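Local coordinates for DUF211 domain-containing protein (Archaeoglobus fulgidus DSM 4304, PDB 3BPD), which is of unknown function but binds magnesium ions and assembles as a heptamer, at residues 4-15 with 49-60; 23-31 with 64-74. The protein carries 1 engineered substitution. All coordinates share one frame; numbering follows the deposited sequence.

Contact 1: 4-15 with 49-60. With MG (magnesium ion), chain Y.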
# COMPACT_ATOMS: atom_id res chain seq x y z
N LYS F 4 -6.86 25.17 -12.14
CA LYS F 4 -6.20 26.20 -11.36
C LYS F 4 -6.98 26.47 -10.07
O LYS F 4 -8.03 25.89 -9.87
CB LYS F 4 -6.04 27.48 -12.18
CG LYS F 4 -7.30 28.31 -12.32
CD LYS F 4 -7.15 29.35 -13.38
CE LYS F 4 -8.52 29.80 -13.79
NZ LYS F 4 -8.46 30.64 -15.02
N GLY F 5 -6.41 27.27 -9.17
CA GLY F 5 -7.10 27.58 -7.93
C GLY F 5 -7.14 26.49 -6.87
O GLY F 5 -6.27 25.61 -6.80
N LEU F 6 -8.14 26.58 -6.00
CA LEU F 6 -8.32 25.61 -4.95
C LEU F 6 -8.77 24.34 -5.64
O LEU F 6 -9.61 24.39 -6.53
CB LEU F 6 -9.38 26.06 -3.95
CG LEU F 6 -9.12 27.32 -3.14
CD1 LEU F 6 -10.25 27.46 -2.12
CD2 LEU F 6 -7.76 27.24 -2.44
N ARG F 7 -8.22 23.21 -5.23
CA ARG F 7 -8.58 21.96 -5.87
C ARG F 7 -9.16 20.95 -4.90
O ARG F 7 -10.00 20.13 -5.28
CB ARG F 7 -7.35 21.42 -6.60
CG ARG F 7 -6.96 22.30 -7.79
CD ARG F 7 -7.67 21.88 -9.08
NE ARG F 7 -6.86 20.93 -9.82
CZ ARG F 7 -7.34 19.86 -10.46
NH1 ARG F 7 -8.64 19.60 -10.43
NH2 ARG F 7 -6.51 19.04 -11.10
N ARG F 8 -8.73 21.01 -3.64
CA ARG F 8 -9.23 20.09 -2.63
C ARG F 8 -9.15 20.67 -1.21
O ARG F 8 -8.18 21.33 -0.83
CB ARG F 8 -8.46 18.77 -2.71
CG ARG F 8 -9.16 17.60 -2.02
CD ARG F 8 -8.35 16.32 -2.15
NE ARG F 8 -7.12 16.39 -1.38
CZ ARG F 8 -6.11 15.53 -1.50
NH1 ARG F 8 -6.18 14.54 -2.37
NH2 ARG F 8 -5.02 15.69 -0.76
N LEU F 9 -10.19 20.41 -0.42
CA LEU F 9 -10.25 20.89 0.95
C LEU F 9 -10.69 19.77 1.89
O LEU F 9 -11.56 18.96 1.56
CB LEU F 9 -11.24 22.06 1.07
CG LEU F 9 -10.94 23.34 0.29
CD1 LEU F 9 -12.17 24.24 0.21
CD2 LEU F 9 -9.80 24.05 0.98
N VAL F 10 -10.08 19.70 3.07
CA VAL F 10 -10.51 18.72 4.05
C VAL F 10 -10.93 19.61 5.21
O VAL F 10 -10.10 20.24 5.85
CB VAL F 10 -9.38 17.75 4.47
CG1 VAL F 10 -9.86 16.90 5.65
CG2 VAL F 10 -9.00 16.84 3.28
N LEU F 11 -12.22 19.69 5.43
CA LEU F 11 -12.74 20.54 6.48
C LEU F 11 -13.21 19.79 7.72
O LEU F 11 -13.94 18.80 7.62
CB LEU F 11 -13.89 21.38 5.93
CG LEU F 11 -13.52 22.17 4.67
CD1 LEU F 11 -14.64 23.11 4.31
CD2 LEU F 11 -12.24 22.95 4.92
N ASP F 12 -12.77 20.24 8.88
CA ASP F 12 -13.21 19.64 10.13
C ASP F 12 -14.45 20.43 10.51
O ASP F 12 -14.36 21.63 10.81
CB ASP F 12 -12.17 19.81 11.22
CG ASP F 12 -12.70 19.44 12.58
OD1 ASP F 12 -12.04 19.77 13.58
OD2 ASP F 12 -13.79 18.82 12.65
N VAL F 13 -15.60 19.78 10.50
CA VAL F 13 -16.85 20.46 10.82
C VAL F 13 -17.65 19.87 11.97
O VAL F 13 -17.77 18.65 12.12
CB VAL F 13 -17.75 20.52 9.57
CG1 VAL F 13 -19.13 21.03 9.93
CG2 VAL F 13 -17.12 21.43 8.53
N LEU F 14 -18.19 20.76 12.81
CA LEU F 14 -19.04 20.36 13.93
C LEU F 14 -20.44 20.85 13.53
O LEU F 14 -20.59 21.93 12.97
CB LEU F 14 -18.61 21.05 15.22
CG LEU F 14 -19.55 20.83 16.41
CD1 LEU F 14 -19.31 19.45 17.03
CD2 LEU F 14 -19.33 21.92 17.45
N LYS F 15 -21.46 20.05 13.82
CA LYS F 15 -22.82 20.43 13.45
C LYS F 15 -23.88 19.73 14.29
O LYS F 15 -23.65 18.67 14.84
CB LYS F 15 -23.07 20.05 11.99
CG LYS F 15 -23.28 18.55 11.79
CD LYS F 15 -23.66 18.22 10.36
CE LYS F 15 -24.28 16.84 10.25
NZ LYS F 15 -25.57 16.74 10.98
N GLU F 49 -22.44 16.41 16.01
CA GLU F 49 -21.60 15.45 15.30
C GLU F 49 -20.35 16.15 14.80
O GLU F 49 -20.38 17.33 14.45
CB GLU F 49 -22.31 14.86 14.08
CG GLU F 49 -23.66 14.27 14.32
CD GLU F 49 -24.17 13.51 13.12
OE1 GLU F 49 -24.17 14.09 12.00
OE2 GLU F 49 -24.58 12.34 13.29
N ASN F 50 -19.24 15.42 14.80
CA ASN F 50 -18.00 15.94 14.27
C ASN F 50 -17.82 15.13 12.99
O ASN F 50 -17.88 13.90 13.00
CB ASN F 50 -16.85 15.70 15.25
CG ASN F 50 -16.82 16.72 16.39
OD1 ASN F 50 -16.77 17.92 16.14
ND2 ASN F 50 -16.86 16.24 17.64
N ILE F 51 -17.64 15.83 11.88
CA ILE F 51 -17.48 15.19 10.59
C ILE F 51 -16.32 15.77 9.78
O ILE F 51 -15.99 16.95 9.93
CB ILE F 51 -18.79 15.32 9.76
CG1 ILE F 51 -19.09 16.80 9.48
CG2 ILE F 51 -19.96 14.71 10.51
CD1 ILE F 51 -20.37 17.04 8.67
N LYS F 52 -15.69 14.94 8.95
CA LYS F 52 -14.59 15.37 8.09
C LYS F 52 -15.13 15.48 6.65
O LYS F 52 -15.64 14.50 6.10
CB LYS F 52 -13.44 14.35 8.12
CG LYS F 52 -12.12 14.92 8.61
CD LYS F 52 -12.15 15.17 10.11
CE LYS F 52 -10.85 15.77 10.62
NZ LYS F 52 -10.74 15.58 12.10
N ILE F 53 -15.03 16.67 6.05
CA ILE F 53 -15.52 16.89 4.69
C ILE F 53 -14.38 17.05 3.69
O ILE F 53 -13.51 17.90 3.86
CB ILE F 53 -16.41 18.15 4.59
CG1 ILE F 53 -17.67 17.99 5.46
CG2 ILE F 53 -16.81 18.38 3.14
CD1 ILE F 53 -18.56 19.25 5.53
N THR F 54 -14.39 16.23 2.65
CA THR F 54 -13.37 16.30 1.62
C THR F 54 -14.08 16.72 0.34
O THR F 54 -15.00 16.04 -0.13
CB THR F 54 -12.69 14.92 1.39
OG1 THR F 54 -12.07 14.49 2.59
CG2 THR F 54 -11.63 15.01 0.30
N ILE F 55 -13.66 17.86 -0.21
CA ILE F 55 -14.23 18.40 -1.43
C ILE F 55 -13.19 18.44 -2.54
O ILE F 55 -12.11 19.00 -2.38
CB ILE F 55 -14.75 19.81 -1.22
CG1 ILE F 55 -15.69 19.84 -0.03
CG2 ILE F 55 -15.50 20.28 -2.45
CD1 ILE F 55 -16.19 21.22 0.29
N LEU F 56 -13.55 17.83 -3.67
CA LEU F 56 -12.69 17.79 -4.84
C LEU F 56 -13.32 18.62 -5.95
O LEU F 56 -14.55 18.70 -6.05
CB LEU F 56 -12.52 16.34 -5.31
CG LEU F 56 -11.58 16.16 -6.51
CD1 LEU F 56 -10.20 16.67 -6.12
CD2 LEU F 56 -11.52 14.71 -6.96
N GLY F 57 -12.50 19.24 -6.79
CA GLY F 57 -13.02 20.04 -7.88
C GLY F 57 -11.98 20.95 -8.50
O GLY F 57 -10.78 20.72 -8.33
N ASN F 58 -12.44 21.96 -9.23
CA ASN F 58 -11.53 22.92 -9.86
C ASN F 58 -11.82 24.36 -9.49
O ASN F 58 -12.98 24.78 -9.46
CB ASN F 58 -11.58 22.82 -11.37
CG ASN F 58 -10.54 23.67 -12.03
OD1 ASN F 58 -10.60 23.95 -13.23
ND2 ASN F 58 -9.55 24.10 -11.25
N ASN F 59 -10.78 25.12 -9.21
CA ASN F 59 -10.94 26.53 -8.87
C ASN F 59 -12.12 26.74 -7.91
O ASN F 59 -12.98 27.59 -8.13
CB ASN F 59 -11.16 27.31 -10.17
CG ASN F 59 -10.88 28.79 -10.01
OD1 ASN F 59 -9.82 29.18 -9.54
ND2 ASN F 59 -11.84 29.62 -10.42
N LEU F 60 -12.15 25.96 -6.83
CA LEU F 60 -13.21 26.05 -5.84
C LEU F 60 -13.29 27.40 -5.16
O LEU F 60 -12.28 28.04 -4.92
CB LEU F 60 -13.03 24.98 -4.76
CG LEU F 60 -12.92 23.49 -5.08
CD1 LEU F 60 -12.80 22.75 -3.76
CD2 LEU F 60 -14.13 22.99 -5.87
MG MG Y . -9.92 20.46 13.68

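Contact 2: 23-31 with 64-74. Engineered in segment 64-74: Met72 (natural residue Leu).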
# COMPACT_ATOMS: atom_id res chain seq x y z
N VAL F 23 -27.30 15.10 3.39
CA VAL F 23 -27.89 16.31 2.83
C VAL F 23 -26.75 17.31 2.62
O VAL F 23 -26.72 18.02 1.61
CB VAL F 23 -28.96 16.86 3.78
CG1 VAL F 23 -29.70 18.02 3.14
CG2 VAL F 23 -29.95 15.74 4.13
N PHE F 24 -25.81 17.37 3.55
CA PHE F 24 -24.66 18.25 3.38
C PHE F 24 -23.95 17.82 2.10
O PHE F 24 -23.60 18.65 1.25
CB PHE F 24 -23.69 18.11 4.54
CG PHE F 24 -24.07 18.92 5.73
CD1 PHE F 24 -25.28 18.69 6.37
CD2 PHE F 24 -23.25 19.96 6.16
CE1 PHE F 24 -25.68 19.48 7.43
CE2 PHE F 24 -23.65 20.77 7.22
CZ PHE F 24 -24.87 20.53 7.86
N ALA F 25 -23.74 16.52 1.96
CA ALA F 25 -23.08 15.99 0.79
C ALA F 25 -23.80 16.42 -0.47
O ALA F 25 -23.20 17.07 -1.33
CB ALA F 25 -23.00 14.46 0.86
N LEU F 26 -25.08 16.08 -0.59
CA LEU F 26 -25.84 16.46 -1.78
C LEU F 26 -25.68 17.94 -2.13
O LEU F 26 -25.28 18.28 -3.24
CB LEU F 26 -27.31 16.13 -1.60
CG LEU F 26 -27.62 14.63 -1.55
CD1 LEU F 26 -29.02 14.42 -1.00
CD2 LEU F 26 -27.47 13.99 -2.94
N LYS F 27 -26.00 18.81 -1.18
CA LYS F 27 -25.92 20.24 -1.42
C LYS F 27 -24.55 20.72 -1.86
O LYS F 27 -24.43 21.53 -2.78
CB LYS F 27 -26.37 21.02 -0.18
CG LYS F 27 -27.83 20.79 0.16
CD LYS F 27 -28.71 20.94 -1.08
CE LYS F 27 -30.11 20.43 -0.84
NZ LYS F 27 -30.91 20.40 -2.09
N LEU F 28 -23.50 20.21 -1.21
CA LEU F 28 -22.14 20.61 -1.58
C LEU F 28 -21.76 20.09 -2.94
O LEU F 28 -21.07 20.77 -3.70
CB LEU F 28 -21.13 20.11 -0.55
CG LEU F 28 -21.03 21.00 0.68
CD1 LEU F 28 -20.27 20.31 1.79
CD2 LEU F 28 -20.35 22.30 0.29
N SER F 29 -22.22 18.88 -3.26
CA SER F 29 -21.91 18.26 -4.54
C SER F 29 -22.60 18.95 -5.69
O SER F 29 -22.17 18.84 -6.84
CB SER F 29 -22.33 16.78 -4.54
OG SER F 29 -23.73 16.66 -4.61
N GLU F 30 -23.68 19.67 -5.39
CA GLU F 30 -24.43 20.36 -6.43
C GLU F 30 -23.81 21.71 -6.81
O GLU F 30 -24.22 22.34 -7.79
CB GLU F 30 -25.88 20.51 -6.00
CG GLU F 30 -26.62 19.18 -5.89
CD GLU F 30 -27.95 19.29 -5.16
OE1 GLU F 30 -28.66 18.28 -5.05
OE2 GLU F 30 -28.28 20.40 -4.69
N LEU F 31 -22.83 22.16 -6.02
CA LEU F 31 -22.13 23.41 -6.30
C LEU F 31 -21.39 23.25 -7.63
O LEU F 31 -20.97 22.15 -8.01
CB LEU F 31 -21.13 23.71 -5.19
CG LEU F 31 -21.62 24.37 -3.90
CD1 LEU F 31 -20.54 24.30 -2.83
CD2 LEU F 31 -21.99 25.81 -4.20
N GLN F 64 -18.09 30.36 -0.90
CA GLN F 64 -19.30 29.69 -1.33
C GLN F 64 -19.46 28.35 -0.61
O GLN F 64 -20.55 28.02 -0.14
CB GLN F 64 -19.27 29.46 -2.85
CG GLN F 64 -20.54 28.82 -3.39
CD GLN F 64 -20.43 28.48 -4.86
OE1 GLN F 64 -19.44 27.89 -5.30
NE2 GLN F 64 -21.46 28.84 -5.63
N ILE F 65 -18.39 27.57 -0.51
CA ILE F 65 -18.45 26.28 0.17
C ILE F 65 -18.76 26.49 1.65
O ILE F 65 -19.56 25.75 2.23
CB ILE F 65 -17.13 25.51 0.03
CG1 ILE F 65 -16.97 25.02 -1.42
CG2 ILE F 65 -17.11 24.32 0.98
CD1 ILE F 65 -15.65 24.38 -1.74
N LYS F 66 -18.14 27.50 2.24
CA LYS F 66 -18.37 27.82 3.65
C LYS F 66 -19.83 28.25 3.81
O LYS F 66 -20.50 27.93 4.80
CB LYS F 66 -17.43 28.95 4.09
CG LYS F 66 -17.61 29.36 5.54
CD LYS F 66 -16.75 30.56 5.92
CE LYS F 66 -17.14 31.07 7.31
NZ LYS F 66 -16.32 32.21 7.82
N GLY F 67 -20.32 28.97 2.80
CA GLY F 67 -21.68 29.43 2.83
C GLY F 67 -22.63 28.26 2.99
O GLY F 67 -23.45 28.26 3.90
N VAL F 68 -22.49 27.27 2.11
CA VAL F 68 -23.36 26.10 2.14
C VAL F 68 -23.32 25.42 3.48
O VAL F 68 -24.36 25.19 4.09
CB VAL F 68 -22.98 25.07 1.05
CG1 VAL F 68 -23.97 23.93 1.05
CG2 VAL F 68 -22.94 25.74 -0.30
N ILE F 69 -22.11 25.10 3.95
CA ILE F 69 -21.94 24.44 5.24
C ILE F 69 -22.60 25.22 6.38
O ILE F 69 -23.30 24.64 7.22
CB ILE F 69 -20.43 24.23 5.56
CG1 ILE F 69 -19.83 23.23 4.57
CG2 ILE F 69 -20.22 23.74 7.00
CD1 ILE F 69 -18.36 22.97 4.79
N GLU F 70 -22.38 26.53 6.41
CA GLU F 70 -22.95 27.37 7.46
C GLU F 70 -24.44 27.64 7.31
O GLU F 70 -25.12 27.90 8.30
CB GLU F 70 -22.21 28.69 7.52
CG GLU F 70 -20.78 28.56 7.97
CD GLU F 70 -20.10 29.91 8.09
OE1 GLU F 70 -20.21 30.72 7.13
OE2 GLU F 70 -19.44 30.15 9.12
N ASP F 71 -24.95 27.60 6.08
CA ASP F 71 -26.37 27.81 5.85
C ASP F 71 -27.10 26.60 6.39
O ASP F 71 -28.23 26.69 6.87
CB ASP F 71 -26.68 27.93 4.35
CG ASP F 71 -26.38 29.31 3.79
OD1 ASP F 71 -26.27 30.27 4.60
OD2 ASP F 71 -26.27 29.42 2.54
N MSE F 72 -26.41 25.46 6.30
CA MSE F 72 -26.90 24.16 6.71
C MSE F 72 -26.85 23.92 8.22
O MSE F 72 -27.33 22.90 8.71
CB MSE F 72 -26.09 23.07 6.00
CG MSE F 72 -26.92 22.00 5.33
SE MSE F 72 -28.16 22.75 4.05
CE MSE F 72 -29.09 21.17 3.49
N GLY F 73 -26.24 24.84 8.94
CA GLY F 73 -26.14 24.70 10.38
C GLY F 73 -24.78 24.25 10.89
O GLY F 73 -24.56 24.19 12.09
N GLY F 74 -23.87 23.94 9.98
CA GLY F 74 -22.57 23.49 10.42
C GLY F 74 -21.58 24.61 10.63
O GLY F 74 -21.79 25.73 10.15

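Contact 1: 4-15 with 49-60
Lys15 and Glu49 lie side by side and point the same way at one end of this antiparallel strand pair. They form a salt bridge, Lys15 NZ to Glu49 OE1 at 3.2 Å, whose hydrogen bond is weak. A bend at the last torsion (chi4 65°) turns the ammonium to the carboxylate. NZ also donates to Pro19 O. Lower on the lysine chain, CD meets Ile51 CD1 at 3.9 Å, the two side chains crossing at about a right angle.

Apolar pairs continue on this face. Val13 CB packs against Ile51 CG1 at 4.0 Å. Val13 CG2 slants across to Ile53 CD1. Leu11 and Ile53 meet through their CB atoms, and Ile69 of helix 62-71 packs on both.

The other face is more polar. Asp12 OD1 binds a magnesium ion at 2.2 Å, and Ser78 OG is a second ligand. Lys52 NZ stays 4.5 Å from Asp12 OD2, beyond a salt bridge. Val10 and Thr54 run alongside each other, and Val92 and Val89 of a second subunit pack on them.

Arg7 bends at chi2 and chi3. Its NH1 thereby reaches Gly57 O at 3.2 Å, from above the carbonyl plane (N-H...O 155°). NH2 goes to Lys86 O. Arg7 and Arg8 both face Val83 in a classic beta bulge.

Paired backbone bonds run from Leu9 with Ile55 to Lys15 with Glu49. Ile53 N to Leu11 O is nearly straight (2.9 Å, 174°). These are the two central strands of a ferredoxin-like beta-alpha-beta-beta-alpha-beta fold, with apolar residues toward the helices and a magnesium site on the other face.

Contact 2: 23-31 with 64-74
Met72 lies over one face of the Phe24 ring. Its CG is 3.6 Å from the ring centroid and 18° off the normal, a CH-pi contact. CB sits beside it, nearer CZ. The two side chains slide past each other in opposite directions. Met72 is an engineered selenomethionine where the natural residue is leucine. Its chain bends at chi2 (57°), and the terminal CE ends against Val23 CG1 and Lys27 CG. Gly74 N comes to the edge of the Phe24 ring, near its plane, 4.1 Å from CZ.

The next layer is aliphatic. Leu28 splits its two methyls over one side of the second helix. CD2 touches Ile65 CG2 and lies 3.9 Å from Val68 CB, while CD1 reaches Ile69 CG1 at 4.1 Å. Leu31 CD1 meets Val68 CG2 at 3.8 Å and also Ile65 CG1. No hydrogen bond links the two segments. They are the two helices of the ferredoxin-like fold, packed on one face of its sheet. Their axes come within 10.0 Å and run nearly antiparallel, at 150°.

Replacing Phe24 by an alanine is likely to open a gap beside Met72 and leave its CB and CG without the aromatic face.

Helix 64-71 closes in a Schellman motif at Gly73, which has positive phi. Gly74 N bonds back to Ile69 O at 2.9 Å. This turn sets Met72 and Gly74 around the ring. On the sheet side, Ile39 of strand 34-44 touches Phe24 and Ala25, and Val37 touches Leu28. Pro19 also packs on Phe24. Ile65 and Ile69 rest on strands 6-16 and 48-57.

In the fold
Contact 2 lies directly on the apolar face of contact 1, their centres 10 Å apart. Ile69 makes the central junction: its CD1 is 3.8 Å from both Leu11 CD1 and Ile53 CD1. Nearer one end, Lys15 CD meets Phe24 CZ at 3.6 Å. The segments alternate along the chain, because each strand of contact 1 is followed by a helix of contact 2. The magnesium bound by Asp12 belongs to the far face of the sheet. The side chains of Ile69 and Asp12 are about 9 Å apart at their nearest atoms. Both contacts also touch neighbouring subunits.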